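Long-range contacts in MsStt7d protein (Micromonas, PDB 4IX4), which probably acts as a protein kinase that transfers phosphate from ATP, its kinase domain binding ADP and magnesium in this structure: residues 164-169 and 187-192; 64-69 and 107-112; 21-26 and 35-40. All blocks are in the same frame, centred on the assembly; numbering follows the deposited sequence.

Interaction 1 (164-169 and 187-192). With MG (magnesium ion), chain G; ADP (adenosine-5'-diphosphate), chain F.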
loop_
_atom_site.group_PDB
_atom_site.type_symbol
_atom_site.label_atom_id
_atom_site.label_comp_id
_atom_site.label_asym_id
_atom_site.label_seq_id
_atom_site.Cartn_x
_atom_site.Cartn_y
_atom_site.Cartn_z
ATOM N N VAL B 164 10.502 -2.067 21.440
ATOM C CA VAL B 164 10.118 -2.086 20.034
ATOM C C VAL B 164 9.726 -3.487 19.560
ATOM O O VAL B 164 10.485 -4.441 19.730
ATOM C CB VAL B 164 11.263 -1.541 19.148
ATOM C CG1 VAL B 164 10.902 -1.641 17.668
ATOM C CG2 VAL B 164 11.583 -0.099 19.533
ATOM N N VAL B 165 8.531 -3.603 18.987
ATOM C CA VAL B 165 8.106 -4.809 18.290
ATOM C C VAL B 165 8.095 -4.472 16.801
ATOM O O VAL B 165 7.455 -3.505 16.363
ATOM C CB VAL B 165 6.716 -5.282 18.752
ATOM C CG1 VAL B 165 6.257 -6.499 17.942
ATOM C CG2 VAL B 165 6.740 -5.612 20.233
ATOM N N HIS B 166 8.833 -5.255 16.024
ATOM C CA HIS B 166 9.060 -4.926 14.623
ATOM C C HIS B 166 7.778 -5.070 13.794
ATOM O O HIS B 166 7.443 -4.187 12.992
ATOM C CB HIS B 166 10.220 -5.763 14.065
ATOM C CG HIS B 166 10.514 -5.496 12.622
ATOM N ND1 HIS B 166 11.649 -4.834 12.197
ATOM C CD2 HIS B 166 9.824 -5.819 11.501
ATOM C CE1 HIS B 166 11.631 -4.742 10.877
ATOM N NE2 HIS B 166 10.542 -5.341 10.432
ATOM N N ARG B 167 7.068 -6.177 14.007
ATOM C CA ARG B 167 5.771 -6.450 13.382
ATOM C C ARG B 167 5.813 -6.748 11.883
ATOM O O ARG B 167 4.769 -6.957 11.261
ATOM C CB ARG B 167 4.751 -5.342 13.673
ATOM C CG ARG B 167 3.320 -5.807 13.459
ATOM C CD ARG B 167 2.428 -4.660 13.090
ATOM N NE ARG B 167 1.874 -4.010 14.263
ATOM C CZ ARG B 167 0.578 -3.989 14.569
ATOM N NH1 ARG B 167 -0.320 -4.589 13.795
ATOM N NH2 ARG B 167 0.182 -3.364 15.659
ATOM N N ASP B 168 7.001 -6.774 11.297
ATOM C CA ASP B 168 7.109 -7.136 9.892
ATOM C C ASP B 168 8.361 -7.952 9.625
ATOM O O ASP B 168 9.053 -7.743 8.634
ATOM C CB ASP B 168 7.063 -5.903 8.993
ATOM C CG ASP B 168 6.671 -6.240 7.569
ATOM O OD1 ASP B 168 6.214 -7.373 7.324
ATOM O OD2 ASP B 168 6.824 -5.372 6.690
ATOM N N VAL B 169 8.633 -8.892 10.521
ATOM C CA VAL B 169 9.777 -9.767 10.375
ATOM C C VAL B 169 9.496 -10.793 9.286
ATOM O O VAL B 169 8.443 -11.419 9.274
ATOM C CB VAL B 169 10.074 -10.473 11.708
ATOM C CG1 VAL B 169 11.086 -11.611 11.524
ATOM C CG2 VAL B 169 10.557 -9.451 12.727
ATOM N N ILE B 187 15.324 -4.428 8.130
ATOM C CA ILE B 187 14.896 -3.165 7.544
ATOM C C ILE B 187 13.399 -2.995 7.756
ATOM O O ILE B 187 12.704 -3.923 8.190
ATOM C CB ILE B 187 15.207 -3.075 6.031
ATOM C CG1 ILE B 187 14.643 -4.291 5.295
ATOM C CG2 ILE B 187 16.708 -2.958 5.794
ATOM C CD1 ILE B 187 14.707 -4.169 3.778
ATOM N N ASP B 188 12.902 -1.812 7.412
ATOM C CA ASP B 188 11.470 -1.545 7.399
ATOM C C ASP B 188 10.837 -1.554 8.786
ATOM O O ASP B 188 10.232 -2.544 9.197
ATOM C CB ASP B 188 10.750 -2.547 6.492
ATOM C CG ASP B 188 9.451 -2.000 5.934
ATOM O OD1 ASP B 188 8.957 -0.982 6.466
ATOM O OD2 ASP B 188 8.924 -2.586 4.966
ATOM N N LEU B 189 10.970 -0.441 9.498
ATOM C CA LEU B 189 10.283 -0.267 10.771
ATOM C C LEU B 189 8.923 0.442 10.609
ATOM O O LEU B 189 8.358 0.953 11.575
ATOM C CB LEU B 189 11.190 0.495 11.747
ATOM C CG LEU B 189 12.446 -0.270 12.193
ATOM C CD1 LEU B 189 13.501 0.675 12.746
ATOM C CD2 LEU B 189 12.072 -1.337 13.217
ATOM N N GLY B 190 8.386 0.447 9.395
ATOM C CA GLY B 190 7.143 1.163 9.127
ATOM C C GLY B 190 5.920 0.602 9.839
ATOM O O GLY B 190 4.921 1.294 10.004
ATOM N N ALA B 191 5.981 -0.663 10.241
ATOM C CA ALA B 191 4.880 -1.280 10.977
ATOM C C ALA B 191 5.198 -1.397 12.465
ATOM O O ALA B 191 4.373 -1.844 13.253
ATOM C CB ALA B 191 4.568 -2.658 10.403
ATOM N N ALA B 192 6.402 -0.993 12.849
ATOM C CA ALA B 192 6.864 -1.229 14.201
ATOM C C ALA B 192 6.114 -0.391 15.220
ATOM O O ALA B 192 5.630 0.710 14.926
ATOM C CB ALA B 192 8.351 -0.968 14.297
HETATM MG MG MG G . 8.089 -3.721 2.958
HETATM P PB ADP F . 7.736 -4.252 -0.642
HETATM O O1B ADP F . 7.483 -4.656 0.785
HETATM O O2B ADP F . 8.918 -4.945 -1.281
HETATM O O3B ADP F . 6.488 -4.207 -1.497
HETATM P PA ADP F . 9.386 -2.144 0.273
HETATM O O1A ADP F . 9.635 -3.041 1.465
HETATM O O2A ADP F . 9.236 -0.647 0.448
HETATM O O3A ADP F . 8.135 -2.691 -0.572
HETATM O "O5'" ADP F . 10.635 -2.390 -0.706
HETATM C "C5'" ADP F . 11.774 -1.583 -0.486
HETATM C "C4'" ADP F . 13.006 -2.251 -1.064
HETATM O "O4'" ADP F . 14.087 -1.414 -0.672
HETATM C "C3'" ADP F . 13.249 -3.647 -0.512
HETATM O "O3'" ADP F . 13.487 -4.575 -1.574
HETATM C "C2'" ADP F . 14.530 -3.515 0.268
HETATM O "O2'" ADP F . 15.394 -4.633 0.055
HETATM C "C1'" ADP F . 15.163 -2.211 -0.201
HETATM N N9 ADP F . 15.775 -1.543 0.960
HETATM C C8 ADP F . 15.110 -0.934 1.960
HETATM N N7 ADP F . 15.979 -0.447 2.882
HETATM C C5 ADP F . 17.220 -0.749 2.458
HETATM C C6 ADP F . 18.588 -0.514 2.945
HETATM N N6 ADP F . 18.786 0.161 4.103
HETATM N N1 ADP F . 19.608 -0.999 2.204
HETATM C C2 ADP F . 19.414 -1.661 1.052
HETATM N N3 ADP F . 18.189 -1.905 0.541
HETATM C C4 ADP F . 17.085 -1.476 1.193
HETATM O O HOH W 1 7.954 -2.700 10.784
HETATM O O HOH W 2 6.441 -5.126 4.030
HETATM O O HOH W 3 9.641 -5.752 2.592
HETATM O O HOH W 4 6.983 -1.620 3.272
#

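Interaction 2 (64-69 and 107-112). With ADP (adenosine-5'-diphosphate), chain F.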
loop_
_atom_site.group_PDB
_atom_site.type_symbol
_atom_site.label_atom_id
_atom_site.label_comp_id
_atom_site.label_asym_id
_atom_site.label_seq_id
_atom_site.Cartn_x
_atom_site.Cartn_y
_atom_site.Cartn_z
ATOM N N GLU B 64 6.138 9.639 9.891
ATOM C CA GLU B 64 6.643 10.264 11.109
ATOM C C GLU B 64 6.894 9.232 12.215
ATOM O O GLU B 64 7.907 9.310 12.913
ATOM C CB GLU B 64 5.722 11.382 11.584
ATOM C CG GLU B 64 5.834 12.616 10.702
ATOM C CD GLU B 64 4.772 13.656 10.974
ATOM O OE1 GLU B 64 3.762 13.330 11.630
ATOM O OE2 GLU B 64 4.940 14.803 10.512
ATOM N N CYS B 65 5.978 8.276 12.378
ATOM C CA CYS B 65 6.178 7.238 13.373
ATOM C C CYS B 65 7.397 6.380 13.036
ATOM O O CYS B 65 8.194 6.073 13.916
ATOM C CB CYS B 65 4.934 6.369 13.526
ATOM S SG CYS B 65 4.953 5.401 15.034
ATOM N N GLU B 66 7.545 6.012 11.766
ATOM C CA GLU B 66 8.717 5.268 11.326
ATOM C C GLU B 66 9.995 6.051 11.646
ATOM O O GLU B 66 11.006 5.483 12.085
ATOM C CB GLU B 66 8.635 4.972 9.829
ATOM C CG GLU B 66 9.833 4.214 9.311
ATOM C CD GLU B 66 9.629 3.671 7.910
ATOM O OE1 GLU B 66 8.538 3.880 7.337
ATOM O OE2 GLU B 66 10.567 3.044 7.386
ATOM N N MET B 67 9.944 7.357 11.407
ATOM C CA MET B 67 11.052 8.235 11.737
ATOM C C MET B 67 11.359 8.178 13.237
ATOM O O MET B 67 12.505 7.945 13.624
ATOM C CB MET B 67 10.737 9.670 11.305
ATOM C CG MET B 67 11.858 10.637 11.600
ATOM S SD MET B 67 11.609 12.289 10.899
ATOM C CE MET B 67 10.181 12.865 11.819
ATOM N N ASP B 68 10.334 8.378 14.070
ATOM C CA ASP B 68 10.499 8.348 15.528
ATOM C C ASP B 68 11.087 7.009 16.005
ATOM O O ASP B 68 12.009 6.969 16.833
ATOM C CB ASP B 68 9.160 8.578 16.246
ATOM C CG ASP B 68 8.589 9.969 16.019
ATOM O OD1 ASP B 68 9.318 10.857 15.537
ATOM O OD2 ASP B 68 7.397 10.174 16.339
ATOM N N VAL B 69 10.543 5.905 15.498
ATOM C CA VAL B 69 11.041 4.588 15.904
ATOM C C VAL B 69 12.496 4.395 15.455
ATOM O O VAL B 69 13.310 3.822 16.195
ATOM C CB VAL B 69 10.127 3.438 15.418
ATOM C CG1 VAL B 69 10.756 2.071 15.726
ATOM C CG2 VAL B 69 8.758 3.550 16.071
ATOM N N LEU B 107 8.468 15.122 3.315
ATOM C CA LEU B 107 9.416 14.521 4.242
ATOM C C LEU B 107 10.059 13.272 3.644
ATOM O O LEU B 107 9.371 12.421 3.074
ATOM C CB LEU B 107 8.691 14.144 5.532
ATOM C CG LEU B 107 9.543 13.507 6.632
ATOM C CD1 LEU B 107 10.619 14.467 7.095
ATOM C CD2 LEU B 107 8.671 13.064 7.807
ATOM N N TRP B 108 11.379 13.176 3.771
ATOM C CA TRP B 108 12.136 11.999 3.347
ATOM C C TRP B 108 12.912 11.408 4.522
ATOM O O TRP B 108 13.407 12.152 5.378
ATOM C CB TRP B 108 13.136 12.387 2.254
ATOM C CG TRP B 108 12.514 12.705 0.930
ATOM C CD1 TRP B 108 12.012 13.913 0.520
ATOM C CD2 TRP B 108 12.342 11.804 -0.167
ATOM N NE1 TRP B 108 11.531 13.811 -0.765
ATOM C CE2 TRP B 108 11.723 12.527 -1.210
ATOM C CE3 TRP B 108 12.654 10.455 -0.370
ATOM C CZ2 TRP B 108 11.403 11.942 -2.438
ATOM C CZ3 TRP B 108 12.331 9.874 -1.584
ATOM C CH2 TRP B 108 11.711 10.618 -2.606
ATOM N N LEU B 109 13.036 10.082 4.556
ATOM C CA LEU B 109 13.960 9.422 5.480
ATOM C C LEU B 109 15.110 8.800 4.698
ATOM O O LEU B 109 14.951 8.433 3.537
ATOM C CB LEU B 109 13.245 8.333 6.278
ATOM C CG LEU B 109 11.995 8.782 7.038
ATOM C CD1 LEU B 109 11.429 7.633 7.867
ATOM C CD2 LEU B 109 12.314 9.996 7.923
ATOM N N MET B 110 16.272 8.681 5.334
ATOM C CA MET B 110 17.454 8.167 4.652
ATOM C C MET B 110 18.201 7.164 5.516
ATOM O O MET B 110 18.342 7.352 6.724
ATOM C CB MET B 110 18.392 9.318 4.271
ATOM C CG MET B 110 19.520 8.930 3.328
ATOM S SD MET B 110 20.454 10.348 2.706
ATOM C CE MET B 110 21.371 10.813 4.164
ATOM N N TRP B 111 18.661 6.093 4.878
ATOM C CA TRP B 111 19.453 5.065 5.537
ATOM C C TRP B 111 20.637 4.728 4.649
ATOM O O TRP B 111 20.615 4.970 3.438
ATOM C CB TRP B 111 18.652 3.773 5.699
ATOM C CG TRP B 111 17.410 3.849 6.516
ATOM C CD1 TRP B 111 17.277 3.526 7.836
ATOM C CD2 TRP B 111 16.107 4.229 6.062
ATOM N NE1 TRP B 111 15.970 3.685 8.233
ATOM C CE2 TRP B 111 15.232 4.115 7.161
ATOM C CE3 TRP B 111 15.594 4.646 4.826
ATOM C CZ2 TRP B 111 13.871 4.409 7.070
ATOM C CZ3 TRP B 111 14.233 4.936 4.733
ATOM C CH2 TRP B 111 13.392 4.821 5.850
ATOM N N ALA B 112 21.650 4.115 5.247
ATOM C CA ALA B 112 22.724 3.517 4.473
ATOM C C ALA B 112 22.164 2.363 3.644
ATOM O O ALA B 112 21.317 1.599 4.114
ATOM C CB ALA B 112 23.809 2.998 5.397
HETATM P PB ADP F . 7.736 -4.252 -0.642
HETATM O O1B ADP F . 7.483 -4.656 0.785
HETATM O O2B ADP F . 8.918 -4.945 -1.281
HETATM O O3B ADP F . 6.488 -4.207 -1.497
HETATM P PA ADP F . 9.386 -2.144 0.273
HETATM O O1A ADP F . 9.635 -3.041 1.465
HETATM O O2A ADP F . 9.236 -0.647 0.448
HETATM O O3A ADP F . 8.135 -2.691 -0.572
HETATM O "O5'" ADP F . 10.635 -2.390 -0.706
HETATM C "C5'" ADP F . 11.774 -1.583 -0.486
HETATM C "C4'" ADP F . 13.006 -2.251 -1.064
HETATM O "O4'" ADP F . 14.087 -1.414 -0.672
HETATM C "C3'" ADP F . 13.249 -3.647 -0.512
HETATM O "O3'" ADP F . 13.487 -4.575 -1.574
HETATM C "C2'" ADP F . 14.530 -3.515 0.268
HETATM O "O2'" ADP F . 15.394 -4.633 0.055
HETATM C "C1'" ADP F . 15.163 -2.211 -0.201
HETATM N N9 ADP F . 15.775 -1.543 0.960
HETATM C C8 ADP F . 15.110 -0.934 1.960
HETATM N N7 ADP F . 15.979 -0.447 2.882
HETATM C C5 ADP F . 17.220 -0.749 2.458
HETATM C C6 ADP F . 18.588 -0.514 2.945
HETATM N N6 ADP F . 18.786 0.161 4.103
HETATM N N1 ADP F . 19.608 -0.999 2.204
HETATM C C2 ADP F . 19.414 -1.661 1.052
HETATM N N3 ADP F . 18.189 -1.905 0.541
HETATM C C4 ADP F . 17.085 -1.476 1.193
#

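Interaction 3 (21-26 and 35-40). With ADP (adenosine-5'-diphosphate), chain F.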
loop_
_atom_site.group_PDB
_atom_site.type_symbol
_atom_site.label_atom_id
_atom_site.label_comp_id
_atom_site.label_asym_id
_atom_site.label_seq_id
_atom_site.Cartn_x
_atom_site.Cartn_y
_atom_site.Cartn_z
ATOM N N ILE B 21 22.061 15.176 -2.163
ATOM C CA ILE B 21 21.382 13.914 -2.410
ATOM C C ILE B 21 20.893 13.832 -3.843
ATOM O O ILE B 21 20.161 14.709 -4.316
ATOM C CB ILE B 21 20.201 13.710 -1.448
ATOM C CG1 ILE B 21 20.708 13.613 -0.008
ATOM C CG2 ILE B 21 19.423 12.459 -1.816
ATOM C CD1 ILE B 21 19.621 13.769 1.038
ATOM N N ARG B 22 21.325 12.783 -4.532
ATOM C CA ARG B 22 20.815 12.458 -5.850
ATOM C C ARG B 22 19.949 11.220 -5.728
ATOM O O ARG B 22 20.402 10.181 -5.255
ATOM C CB ARG B 22 21.951 12.208 -6.843
ATOM C CG ARG B 22 21.455 11.828 -8.236
ATOM C CD ARG B 22 22.564 11.862 -9.280
ATOM N NE ARG B 22 23.608 10.877 -9.024
ATOM C CZ ARG B 22 23.591 9.634 -9.493
ATOM N NH1 ARG B 22 22.576 9.221 -10.239
ATOM N NH2 ARG B 22 24.589 8.804 -9.215
ATOM N N VAL B 23 18.695 11.334 -6.142
ATOM C CA VAL B 23 17.794 10.198 -6.096
ATOM C C VAL B 23 17.785 9.488 -7.446
ATOM O O VAL B 23 17.766 10.133 -8.498
ATOM C CB VAL B 23 16.365 10.611 -5.672
ATOM C CG1 VAL B 23 15.798 11.664 -6.608
ATOM C CG2 VAL B 23 15.453 9.391 -5.612
ATOM N N LEU B 24 17.833 8.160 -7.416
ATOM C CA LEU B 24 17.773 7.376 -8.646
ATOM C C LEU B 24 16.334 6.962 -8.916
ATOM O O LEU B 24 15.680 6.399 -8.045
ATOM C CB LEU B 24 18.653 6.127 -8.536
ATOM C CG LEU B 24 20.172 6.289 -8.620
ATOM C CD1 LEU B 24 20.703 7.051 -7.428
ATOM C CD2 LEU B 24 20.842 4.925 -8.711
ATOM N N PRO B 25 15.833 7.242 -10.127
ATOM C CA PRO B 25 14.473 6.831 -10.494
ATOM C C PRO B 25 14.281 5.322 -10.391
ATOM O O PRO B 25 15.236 4.559 -10.561
ATOM C CB PRO B 25 14.363 7.264 -11.958
ATOM C CG PRO B 25 15.354 8.369 -12.098
ATOM C CD PRO B 25 16.493 8.001 -11.203
ATOM N N GLY B 26 13.054 4.900 -10.110
ATOM C CA GLY B 26 12.742 3.484 -10.027
ATOM C C GLY B 26 12.589 3.001 -8.598
ATOM O O GLY B 26 13.578 2.648 -7.949
ATOM N N THR B 35 7.296 5.038 -0.439
ATOM C CA THR B 35 8.034 4.563 -1.600
ATOM C C THR B 35 9.519 4.719 -1.346
ATOM O O THR B 35 9.956 5.737 -0.826
ATOM C CB THR B 35 7.672 5.374 -2.853
ATOM O OG1 THR B 35 6.247 5.409 -3.001
ATOM C CG2 THR B 35 8.310 4.765 -4.090
ATOM N N VAL B 36 10.282 3.688 -1.695
ATOM C CA VAL B 36 11.710 3.642 -1.428
ATOM C C VAL B 36 12.506 3.741 -2.735
ATOM O O VAL B 36 12.166 3.093 -3.730
ATOM C CB VAL B 36 12.065 2.338 -0.676
ATOM C CG1 VAL B 36 13.557 2.174 -0.550
ATOM C CG2 VAL B 36 11.411 2.329 0.698
ATOM N N PHE B 37 13.558 4.558 -2.723
ATOM C CA PHE B 37 14.428 4.764 -3.881
ATOM C C PHE B 37 15.874 4.589 -3.460
ATOM O O PHE B 37 16.216 4.823 -2.300
ATOM C CB PHE B 37 14.287 6.193 -4.419
ATOM C CG PHE B 37 12.902 6.547 -4.855
ATOM C CD1 PHE B 37 12.528 6.425 -6.184
ATOM C CD2 PHE B 37 11.973 7.024 -3.941
ATOM C CE1 PHE B 37 11.252 6.758 -6.591
ATOM C CE2 PHE B 37 10.685 7.362 -4.347
ATOM C CZ PHE B 37 10.330 7.228 -5.669
ATOM N N ARG B 38 16.728 4.196 -4.398
ATOM C CA ARG B 38 18.164 4.309 -4.174
ATOM C C ARG B 38 18.566 5.764 -4.335
ATOM O O ARG B 38 17.920 6.524 -5.056
ATOM C CB ARG B 38 18.960 3.477 -5.173
ATOM C CG ARG B 38 18.840 1.982 -4.988
ATOM C CD ARG B 38 19.827 1.271 -5.893
ATOM N NE ARG B 38 19.644 -0.176 -5.870
ATOM C CZ ARG B 38 18.809 -0.836 -6.668
ATOM N NH1 ARG B 38 18.075 -0.174 -7.553
ATOM N NH2 ARG B 38 18.707 -2.156 -6.580
ATOM N N GLY B 39 19.644 6.142 -3.667
ATOM C CA GLY B 39 20.218 7.453 -3.857
ATOM C C GLY B 39 21.718 7.437 -3.659
ATOM O O GLY B 39 22.309 6.432 -3.242
ATOM N N VAL B 40 22.343 8.559 -3.980
ATOM C CA VAL B 40 23.752 8.752 -3.700
ATOM C C VAL B 40 23.879 10.024 -2.880
ATOM O O VAL B 40 23.308 11.058 -3.229
ATOM C CB VAL B 40 24.579 8.873 -4.989
ATOM C CG1 VAL B 40 26.048 9.111 -4.661
ATOM C CG2 VAL B 40 24.424 7.612 -5.829
HETATM P PB ADP F . 7.736 -4.252 -0.642
HETATM O O1B ADP F . 7.483 -4.656 0.785
HETATM O O2B ADP F . 8.918 -4.945 -1.281
HETATM O O3B ADP F . 6.488 -4.207 -1.497
HETATM P PA ADP F . 9.386 -2.144 0.273
HETATM O O1A ADP F . 9.635 -3.041 1.465
HETATM O O2A ADP F . 9.236 -0.647 0.448
HETATM O O3A ADP F . 8.135 -2.691 -0.572
HETATM O "O5'" ADP F . 10.635 -2.390 -0.706
HETATM C "C5'" ADP F . 11.774 -1.583 -0.486
HETATM C "C4'" ADP F . 13.006 -2.251 -1.064
HETATM O "O4'" ADP F . 14.087 -1.414 -0.672
HETATM C "C3'" ADP F . 13.249 -3.647 -0.512
HETATM O "O3'" ADP F . 13.487 -4.575 -1.574
HETATM C "C2'" ADP F . 14.530 -3.515 0.268
HETATM O "O2'" ADP F . 15.394 -4.633 0.055
HETATM C "C1'" ADP F . 15.163 -2.211 -0.201
HETATM N N9 ADP F . 15.775 -1.543 0.960
HETATM C C8 ADP F . 15.110 -0.934 1.960
HETATM N N7 ADP F . 15.979 -0.447 2.882
HETATM C C5 ADP F . 17.220 -0.749 2.458
HETATM C C6 ADP F . 18.588 -0.514 2.945
HETATM N N6 ADP F . 18.786 0.161 4.103
HETATM N N1 ADP F . 19.608 -0.999 2.204
HETATM C C2 ADP F . 19.414 -1.661 1.052
HETATM N N3 ADP F . 18.189 -1.905 0.541
HETATM C C4 ADP F . 17.085 -1.476 1.193
HETATM O O HOH W 5 15.802 3.953 -7.105
#

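Interaction 1 (164-169 and 187-192)
The imidazole of H166 reaches the backbone of I187 and D188, illustrating how the HRD motif of a kinase catalytic loop (H166, R167, D168) meets the DFG motif, here D188, L189 and G190. Although its CB points away, CG lies anti to the backbone N (chi1 179°), which carries CE1 to 3.0 Å from I187 O, near the ring plane. L189 crosses the histidine at about a right angle, CD2 3.7 Å from H166 ND1. A water above the H166 ring plane, toward its rim, donates to H166 O and D188 O and accepts from A191 N at 2.9 Å. A191 CB rests 4.0 Å from R167 CD, while A192 CA offers CA-H...O contacts to V165 O and H166 O, both at 3.2 Å. With an alanine in place of H166, a gap would probably open beside the D188 carbonyl and L189 CD2 would lose the ring it abuts. D188 OD2 binds the magnesium at 2.5 Å; D168, salt-bridged to K170, accepts at OD2 from a water of that ion. Lacking a clear direct hydrogen bond, the motifs meet through ring packing, CA-H...O contacts and a shared water, consistent with holding both aspartates beside the metal.

Interaction 2 (64-69 and 107-112)
Apolar contact comes first: M67 on helix 59-76 and L109 on strand 106-112 meet at about a right angle, with M67 CB 3.7 Å from L109 CD2. The other branch of the leucine lies against the helix itself, L109 CD1 standing 3.8 Å from M67 N, and it also meets the aliphatic part of E66, whose CG is 4.0 Å from that CD1. Because CG of M67 is anti to its backbone N (chi1 -179°), the chain crosses L109 with CG and SD both near CD2, and a bend at chi3 leaves CE 4.3 Å from L107 CD2. That same methyl of L107 also takes the aliphatic part of E64, whose CG is 4.1 Å away; the carboxylate of E64 goes on to a salt bridge with R11.

The helix is the C-helix of the kinase N lobe and the strand is the one that leads to the hinge, their short axes passing 9.6 Å apart at 34°. The helix carries E66, whose OE1 forms the hallmark salt bridge to K50.

Polar and aromatic groups meet where the other oxygen of E66, OE2, comes obliquely to the indole of W111, 3.6 Å from CZ2, the carboxylate and ring planes turned 38° apart. W111, in the position usually called the gatekeeper, has its ring orientation fixed in part by a hydrogen bond from NE1 to N70 of the same helix, and it also meets the ring of F84.

The ligand enters at the end of the strand, where ADP N6 donates to A112 O at 2.9 Å.

Interaction 3 (21-26 and 35-40)
R22 and V40 pair in the antiparallel beta hairpin that carries the glycine-rich loop of protein kinases, the loop whose S30 and G31 bind ADP; strands 21-23 and 34-41 form its two arms. Two backbone bonds close the pair: R22 N donates to V40 O at 2.9 Å, almost straight at 176°, and V40 N returns a bond to R22 O at 2.8 Å. One step nearer the loop the arms begin to part. L24 N still reaches R38 O at 2.9 Å, though tilted 29° from the carbonyl plane, but the return bond is replaced by a water that accepts from R38 N and donates to L24 O at 2.6 Å, and to G26 O as well. The diverging chains are thus bridged by a water, which gives all three backbone groups a partner.

Between these pairs, V23 faces G39 as a non-hydrogen-bonded pair. A CB at G39 would sit tightly against R22 O, consistent with a glycine where the strands come close. Next to it, V23 CG2 touches F37 CB at 3.6 Å, and the phenyl edge of F37 is turned to L24 O. V23 holds CG1 between the backbone N and carbonyl carbon (chi1 57°), leaving CG2 to make that contact.

On the face bearing R22 and V40, the two side chains lie alongside, pointing the same way, with the guanidinium NH2 of R22 3.6 Å from V40 CG2. L24 CD1 lies nearby, 3.6 Å from G39 CA. The polar end of R38 turns elsewhere, to a salt bridge with E116. At the ligand, V36 meets the ribose at its ring-oxygen edge, V36 CG1 lying 3.6 Å from ADP O4'.

In the fold
From the N terminus, interaction 3 closes first, a short hairpin loop on the edge strand 21-23 and its neighbour. Interaction 2 then closes a longer loop, joining helix 59-76 to strand 106-112 of the same five-stranded sheet, and interaction 1 closes the last, joining the catalytic loop to the segment with the DFG-type motif. The three follow in series, none nested or crossed. Interactions 2 and 3 touch through side chains reaching across the intervening strand 45-52, where W108 CZ3 packs 3.7 Å from F37 CD2, and interaction 2 reaches interaction 1 through the helix, whose E66 OE1 lies 3.5 Å from G190 CA. Interactions 1 and 3 do not touch, yet all three contacts border the bound ADP.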